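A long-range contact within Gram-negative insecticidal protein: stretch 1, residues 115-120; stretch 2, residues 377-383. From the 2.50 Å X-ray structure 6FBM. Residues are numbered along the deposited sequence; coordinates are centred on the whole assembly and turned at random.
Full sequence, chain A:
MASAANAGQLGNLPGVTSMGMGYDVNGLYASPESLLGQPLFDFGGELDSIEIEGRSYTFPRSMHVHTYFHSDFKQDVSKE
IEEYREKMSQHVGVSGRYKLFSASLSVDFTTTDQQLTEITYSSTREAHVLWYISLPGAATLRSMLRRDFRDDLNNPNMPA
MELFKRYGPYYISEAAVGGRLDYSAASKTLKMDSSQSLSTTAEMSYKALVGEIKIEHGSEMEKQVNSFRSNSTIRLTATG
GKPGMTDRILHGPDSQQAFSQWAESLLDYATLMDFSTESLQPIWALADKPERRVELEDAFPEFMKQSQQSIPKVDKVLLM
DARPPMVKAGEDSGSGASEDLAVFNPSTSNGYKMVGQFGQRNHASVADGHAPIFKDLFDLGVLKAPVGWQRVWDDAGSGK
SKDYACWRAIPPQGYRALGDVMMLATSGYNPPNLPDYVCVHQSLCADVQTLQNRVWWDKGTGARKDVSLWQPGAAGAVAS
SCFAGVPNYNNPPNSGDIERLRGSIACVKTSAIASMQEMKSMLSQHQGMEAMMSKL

Stretch 1 115-120: QLTEIT
Stretch 2, residues 377-383: LFDLGVL

Two irregular segments, whose touching residues lie at least 261 positions apart in the sequence, meet through a small apolar contact centred on Leu 380, supplemented by one water that links their backbones. No direct hydrogen bond crosses between them, and together they bury 264 Å². The register pairs Leu 116 with Phe 378, CA atoms 8.2 Å apart, and Glu 118 with Leu 380, CA atoms 6.6 Å apart, so the chains run in the same sense and are closer at the second pair.

Leu 116, the first residue to leave helical phi/psi after a helix, is extended (-60/155), as are Thr 117 (-108/170) and Ile 119 (-104/138); Glu 118 between them has positive phi (62/19). In the second stretch, Phe 378 (-91/8), Asp 379 (57/49) and Leu 380 (-89/-5) precede Gly 381 (71/25), whose positive phi favours glycine, and Val 382 (-72/-25).

Leu 116 (m, t) points toward the second stretch and lays CD2 over one face of the Phe 378 ring (chi1 m, chi2 -68°), 4.0 Å from its centroid and 22° off the normal, a CH-pi contact; the flat phenyl face accepts the methyl. Leu 380 (m, t), buried and pointing toward the first stretch, packs among Leu 116, Thr 117, Glu 118 and Ile 119, and its 80 Å² is the largest area covered in either stretch. Both its methyls lie near Thr 117 O, CD1 at 3.5 Å and CD2 at 3.8 Å; CD2 also meets Leu 116 CD1 and Ile 119 CD1 at 4.1 Å each. Ile 119 (m, m) leaves its backbone sideways, but its end comes nearer. These branched aliphatic side chains bury no polar group.

Glu 118 (m, m, chi3 -4°) contributes its aliphatic portion, CG lying 3.7 Å from CG1 of Val 382 (m), likewise buried and apolar; Glu 118 OE2 is hydrogen-bonded elsewhere in the structure. The water donates to Glu 118 O at 2.6 Å and to Leu 380 O at 2.9 Å, bridging two carbonyls that cannot hydrogen-bond to each other.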

ATOM      1  N   GLN A 115     -28.960  -6.046 -37.945  1.00 19.06           N
ATOM      2  CA  GLN A 115     -29.591  -5.912 -39.244  1.00 20.09           C
ATOM      3  C   GLN A 115     -30.133  -7.250 -39.771  1.00 19.24           C
ATOM      4  O   GLN A 115     -31.108  -7.266 -40.510  1.00 21.00           O
ATOM      5  CB  GLN A 115     -28.603  -5.331 -40.245  1.00 20.31           C
ATOM      6  CG  GLN A 115     -28.010  -4.001 -39.854  1.00 20.72           C
ATOM      7  CD  GLN A 115     -27.117  -3.444 -40.965  1.00 21.97           C
ATOM      8  OE1 GLN A 115     -27.568  -2.680 -41.837  1.00 23.60           O
ATOM      9  NE2 GLN A 115     -25.835  -3.779 -40.912  1.00 23.34           N
ATOM     10  N   LEU A 116     -29.497  -8.361 -39.415  1.00 17.02           N
ATOM     11  CA  LEU A 116     -30.033  -9.658 -39.800  1.00 16.19           C
ATOM     12  C   LEU A 116     -31.433  -9.906 -39.257  1.00 15.44           C
ATOM     13  O   LEU A 116     -31.847  -9.354 -38.236  1.00 16.26           O
ATOM     14  CB  LEU A 116     -29.104 -10.802 -39.389  1.00 15.44           C
ATOM     15  CG  LEU A 116     -27.848 -10.910 -40.247  1.00 15.77           C
ATOM     16  CD1 LEU A 116     -26.991 -12.072 -39.746  1.00 15.51           C
ATOM     17  CD2 LEU A 116     -28.241 -11.095 -41.737  1.00 15.61           C
ATOM     18  N   THR A 117     -32.138 -10.759 -39.958  1.00 14.54           N
ATOM     19  CA  THR A 117     -33.463 -11.159 -39.597  1.00 14.22           C
ATOM     20  C   THR A 117     -33.329 -12.600 -39.092  1.00 13.66           C
ATOM     21  O   THR A 117     -32.235 -13.180 -39.164  1.00 12.84           O
ATOM     22  CB  THR A 117     -34.411 -10.926 -40.795  1.00 14.42           C
ATOM     23  OG1 THR A 117     -35.753 -10.866 -40.345  1.00 14.93           O
ATOM     24  CG2 THR A 117     -34.297 -11.970 -41.845  1.00 14.17           C
ATOM     25  N   GLU A 118     -34.382 -13.161 -38.486  1.00 13.59           N
ATOM     26  CA  GLU A 118     -34.291 -14.481 -37.827  1.00 14.06           C
ATOM     27  C   GLU A 118     -33.304 -14.567 -36.644  1.00 14.64           C
ATOM     28  O   GLU A 118     -32.881 -15.669 -36.241  1.00 14.04           O
ATOM     29  CB  GLU A 118     -33.916 -15.598 -38.834  1.00 13.67           C
ATOM     30  CG  GLU A 118     -34.718 -15.669 -40.126  1.00 13.15           C
ATOM     31  CD  GLU A 118     -36.171 -16.027 -39.920  1.00 13.31           C
ATOM     32  OE1 GLU A 118     -36.613 -16.305 -38.774  1.00 12.68           O
ATOM     33  OE2 GLU A 118     -36.872 -16.013 -40.957  1.00 13.48           O
ATOM     34  N   ILE A 119     -32.930 -13.402 -36.087  1.00 15.12           N
ATOM     35  CA  ILE A 119     -32.079 -13.320 -34.906  1.00 15.52           C
ATOM     36  C   ILE A 119     -33.005 -12.976 -33.751  1.00 15.76           C
ATOM     37  O   ILE A 119     -33.931 -12.135 -33.879  1.00 16.95           O
ATOM     38  CB  ILE A 119     -31.026 -12.225 -35.039  1.00 15.51           C
ATOM     39  CG1 ILE A 119     -30.137 -12.468 -36.267  1.00 15.60           C
ATOM     40  CG2 ILE A 119     -30.177 -12.109 -33.776  1.00 15.98           C
ATOM     41  CD1 ILE A 119     -29.214 -13.651 -36.184  1.00 15.33           C
ATOM     42  N   THR A 120     -32.771 -13.636 -32.625  1.00 16.07           N
ATOM     43  CA  THR A 120     -33.445 -13.279 -31.390  1.00 15.88           C
ATOM     44  C   THR A 120     -32.461 -12.464 -30.547  1.00 15.95           C
ATOM     45  O   THR A 120     -31.300 -12.875 -30.330  1.00 17.08           O
ATOM     46  CB  THR A 120     -33.936 -14.511 -30.638  1.00 16.02           C
ATOM     47  OG1 THR A 120     -34.853 -15.243 -31.480  1.00 17.39           O
ATOM     48  CG2 THR A 120     -34.654 -14.093 -29.350  1.00 16.46           C
ATOM     49  N   LEU A 377     -27.562 -18.022 -46.924  1.00 18.97           N
ATOM     50  CA  LEU A 377     -26.342 -17.177 -47.064  1.00 19.67           C
ATOM     51  C   LEU A 377     -25.716 -16.783 -45.716  1.00 19.40           C
ATOM     52  O   LEU A 377     -24.508 -16.949 -45.511  1.00 17.50           O
ATOM     53  CB  LEU A 377     -26.658 -15.890 -47.827  1.00 20.30           C
ATOM     54  CG  LEU A 377     -25.477 -14.962 -48.144  1.00 21.89           C
ATOM     55  CD1 LEU A 377     -24.213 -15.686 -48.634  1.00 22.80           C
ATOM     56  CD2 LEU A 377     -25.925 -13.922 -49.189  1.00 22.21           C
ATOM     57  N   PHE A 378     -26.573 -16.297 -44.815  1.00 18.82           N
ATOM     58  CA  PHE A 378     -26.161 -15.816 -43.501  1.00 18.38           C
ATOM     59  C   PHE A 378     -26.193 -16.897 -42.412  1.00 18.18           C
ATOM     60  O   PHE A 378     -26.019 -16.583 -41.241  1.00 17.19           O
ATOM     61  CB  PHE A 378     -27.064 -14.644 -43.116  1.00 18.53           C
ATOM     62  CG  PHE A 378     -27.188 -13.620 -44.204  1.00 17.91           C
ATOM     63  CD1 PHE A 378     -26.101 -12.845 -44.553  1.00 18.21           C
ATOM     64  CD2 PHE A 378     -28.356 -13.475 -44.898  1.00 18.17           C
ATOM     65  CE1 PHE A 378     -26.173 -11.930 -45.584  1.00 19.11           C
ATOM     66  CE2 PHE A 378     -28.460 -12.564 -45.942  1.00 19.37           C
ATOM     67  CZ  PHE A 378     -27.364 -11.770 -46.278  1.00 19.08           C
ATOM     68  N   ASP A 379     -26.416 -18.160 -42.810  1.00 18.44           N
ATOM     69  CA  ASP A 379     -26.326 -19.316 -41.931  1.00 19.11           C
ATOM     70  C   ASP A 379     -27.266 -19.129 -40.754  1.00 19.49           C
ATOM     71  O   ASP A 379     -26.881 -19.252 -39.588  1.00 21.10           O
ATOM     72  CB  ASP A 379     -24.865 -19.526 -41.469  1.00 20.83           C
ATOM     73  CG  ASP A 379     -24.655 -20.781 -40.656  1.00 22.80           C
ATOM     74  OD1 ASP A 379     -25.384 -21.781 -40.859  1.00 24.29           O
ATOM     75  OD2 ASP A 379     -23.751 -20.750 -39.791  1.00 25.37           O
ATOM     76  N   LEU A 380     -28.502 -18.760 -41.068  1.00 17.88           N
ATOM     77  CA  LEU A 380     -29.530 -18.514 -40.074  1.00 16.78           C
ATOM     78  C   LEU A 380     -30.334 -19.735 -39.684  1.00 16.33           C
ATOM     79  O   LEU A 380     -31.161 -19.633 -38.802  1.00 17.25           O
ATOM     80  CB  LEU A 380     -30.503 -17.476 -40.618  1.00 16.89           C
ATOM     81  CG  LEU A 380     -29.922 -16.150 -41.039  1.00 16.94           C
ATOM     82  CD1 LEU A 380     -30.961 -15.277 -41.675  1.00 16.42           C
ATOM     83  CD2 LEU A 380     -29.304 -15.470 -39.845  1.00 17.49           C
ATOM     84  N   GLY A 381     -30.113 -20.868 -40.347  1.00 16.16           N
ATOM     85  CA  GLY A 381     -30.954 -22.061 -40.196  1.00 15.83           C
ATOM     86  C   GLY A 381     -32.342 -21.947 -40.792  1.00 15.68           C
ATOM     87  O   GLY A 381     -33.261 -22.643 -40.342  1.00 16.01           O
ATOM     88  N   VAL A 382     -32.520 -21.085 -41.785  1.00 15.02           N
ATOM     89  CA  VAL A 382     -33.811 -21.006 -42.518  1.00 14.64           C
ATOM     90  C   VAL A 382     -34.084 -22.184 -43.448  1.00 14.03           C
ATOM     91  O   VAL A 382     -35.242 -22.455 -43.788  1.00 14.28           O
ATOM     92  CB  VAL A 382     -33.963 -19.701 -43.331  1.00 15.45           C
ATOM     93  CG1 VAL A 382     -34.017 -18.499 -42.411  1.00 15.94           C
ATOM     94  CG2 VAL A 382     -32.846 -19.522 -44.328  1.00 15.49           C
ATOM     95  N   LEU A 383     -33.004 -22.834 -43.895  1.00 13.22           N
ATOM     96  CA  LEU A 383     -33.073 -24.098 -44.589  1.00 12.58           C
ATOM     97  C   LEU A 383     -32.650 -25.150 -43.613  1.00 13.02           C
ATOM     98  O   LEU A 383     -31.624 -25.013 -42.948  1.00 13.40           O
ATOM     99  CB  LEU A 383     -32.121 -24.119 -45.779  1.00 12.38           C
ATOM    100  CG  LEU A 383     -32.361 -23.035 -46.841  1.00 12.43           C
ATOM    101  CD1 LEU A 383     -31.336 -23.158 -47.947  1.00 12.11           C
ATOM    102  CD2 LEU A 383     -33.785 -23.094 -47.388  1.00 12.30           C
TER
HETATM  103  O   HOH W   1     -32.214 -18.215 -36.517  1.00 20.10           O